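Local coordinates for protein cyclodipeptide synthase, BtCDPS (Bacillus thermoamylovorans, PDB 6ZTU) that probably makes cyclodipeptides by joining two aminoacyl groups, in its family usually delivered by aminoacyl-tRNAs, at residues Gln42-Ile45 / His46-Ile49. Residues are numbered along the deposited sequence; the frame is centred on the assembly and turned at random.
Sequences QNYI and HQLI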
loop_
_atom_site.group_PDB
_atom_site.type_symbol
_atom_site.label_atom_id
_atom_site.label_comp_id
_atom_site.label_asym_id
_atom_site.label_seq_id
_atom_site.Cartn_x
_atom_site.Cartn_y
_atom_site.Cartn_z
ATOM N N GLN A 42 6.096 12.497 10.052
ATOM C CA GLN A 42 7.081 13.159 9.206
ATOM C C GLN A 42 8.430 12.453 9.289
ATOM O O GLN A 42 9.060 12.162 8.265
ATOM C CB GLN A 42 7.207 14.628 9.616
ATOM C CG GLN A 42 8.242 15.399 8.835
ATOM C CD GLN A 42 8.319 16.850 9.268
ATOM O OE1 GLN A 42 8.061 17.175 10.424
ATOM N NE2 GLN A 42 8.664 17.730 8.338
ATOM N N ASN A 43 8.883 12.147 10.508
ATOM C CA ASN A 43 10.195 11.525 10.675
ATOM C C ASN A 43 10.276 10.167 9.986
ATOM O O ASN A 43 11.285 9.855 9.338
ATOM C CB ASN A 43 10.526 11.377 12.157
ATOM C CG ASN A 43 11.975 11.006 12.388
ATOM O OD1 ASN A 43 12.882 11.619 11.826
ATOM N ND2 ASN A 43 12.202 9.979 13.204
ATOM N N TYR A 44 9.243 9.334 10.137
ATOM C CA TYR A 44 9.276 8.002 9.536
ATOM C C TYR A 44 9.242 8.081 8.016
ATOM O O TYR A 44 9.959 7.341 7.330
ATOM C CB TYR A 44 8.109 7.162 10.048
ATOM C CG TYR A 44 8.105 5.733 9.540
ATOM C CD1 TYR A 44 9.073 4.827 9.954
ATOM C CD2 TYR A 44 7.139 5.295 8.642
ATOM C CE1 TYR A 44 9.077 3.519 9.497
ATOM C CE2 TYR A 44 7.128 3.975 8.182
ATOM C CZ TYR A 44 8.104 3.096 8.613
ATOM O OH TYR A 44 8.120 1.790 8.159
ATOM N N ILE A 45 8.409 8.968 7.469
ATOM C CA ILE A 45 8.369 9.133 6.018
ATOM C C ILE A 45 9.742 9.560 5.499
ATOM O O ILE A 45 10.229 9.050 4.480
ATOM C CB ILE A 45 7.248 10.120 5.632
ATOM C CG1 ILE A 45 5.883 9.428 5.755
ATOM C CG2 ILE A 45 7.458 10.665 4.226
ATOM C CD1 ILE A 45 4.682 10.373 5.688
ATOM N N HIS A 46 10.416 10.460 6.222
ATOM C CA HIS A 46 11.776 10.828 5.837
ATOM C C HIS A 46 12.718 9.631 5.898
ATOM O O HIS A 46 13.553 9.441 5.007
ATOM C CB HIS A 46 12.282 11.968 6.721
ATOM C CG HIS A 46 11.913 13.327 6.210
ATOM N ND1 HIS A 46 12.791 14.122 5.499
ATOM C CD2 HIS A 46 10.752 14.022 6.284
ATOM C CE1 HIS A 46 12.189 15.252 5.169
ATOM N NE2 HIS A 46 10.950 15.216 5.631
ATOM N N GLN A 47 12.592 8.800 6.936
ATOM C CA GLN A 47 13.446 7.624 7.030
ATOM C C GLN A 47 13.220 6.694 5.846
ATOM O O GLN A 47 14.177 6.194 5.251
ATOM C CB GLN A 47 13.179 6.892 8.342
ATOM C CG GLN A 47 13.698 7.607 9.571
ATOM C CD GLN A 47 13.804 6.659 10.746
ATOM O OE1 GLN A 47 12.857 5.943 11.055
ATOM N NE2 GLN A 47 14.962 6.638 11.396
ATOM N N LEU A 48 11.952 6.458 5.487
ATOM C CA LEU A 48 11.649 5.589 4.350
ATOM C C LEU A 48 12.310 6.102 3.080
ATOM O O LEU A 48 12.933 5.338 2.332
ATOM C CB LEU A 48 10.139 5.489 4.138
ATOM C CG LEU A 48 9.273 4.763 5.164
ATOM C CD1 LEU A 48 7.814 4.946 4.788
ATOM C CD2 LEU A 48 9.642 3.283 5.195
ATOM N N ILE A 49 12.192 7.401 2.832
ATOM C CA ILE A 49 12.666 7.973 1.581
ATOM C C ILE A 49 14.181 8.130 1.596
ATOM O O ILE A 49 14.843 7.895 0.584
ATOM C CB ILE A 49 11.935 9.301 1.316
ATOM C CG1 ILE A 49 10.462 9.023 0.975
ATOM C CG2 ILE A 49 12.594 10.071 0.187
ATOM C CD1 ILE A 49 9.573 10.243 1.025
#
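Y44 and L48 meet one turn apart at the start of helix 42-55, the helix of a beta-alpha-beta unit between strands 28-32 and 58-63 of the Rossmann-like (HUP) fold. The contact is a CH-pi one: L48 CG sits 4.1 Å from the centroid of the Y44 ring, 23° off its normal, so it lies over a face, displaced toward the rim. L48 CD1 lies along the CD2-CE2 side of the ring, 3.6 Å from Y44 CE2, and L48 CD2 near CZ and the hydroxyl, 3.7 Å from Y44 OH. With CG anti to the backbone N (chi1 -177°), the Y44 ring swings toward the next turn and over L48. The ring also meets F40 edge-to-face, and an alanine at Y44 would probably take the ring off L48 CG and both methyls and leave F40 without its edge-to-face partner. Q47 crosses the Y44 side chain at about a right angle, its OE1 hydrogen-bonded to Q230. Q42 and H46 run side by side with amide and imidazole planes 63° apart; Q42 CG touches H46 CD2 at 3.8 Å. Facing helix 79-103, Q42 NE2 and H46 NE2 both bond to E99 OE1, while H46 ND1 pairs with K103. I45 and I49 also lie side by side, CG2 of I45 lying 3.9 Å from CD1 of I49. Backbone i to i+4 bonds run through these two turns: Q42 O accepts H46 N at 3.0 Å, and H46 CD2 also lies 3.2 Å from Q42 O, in the plane of the imidazole.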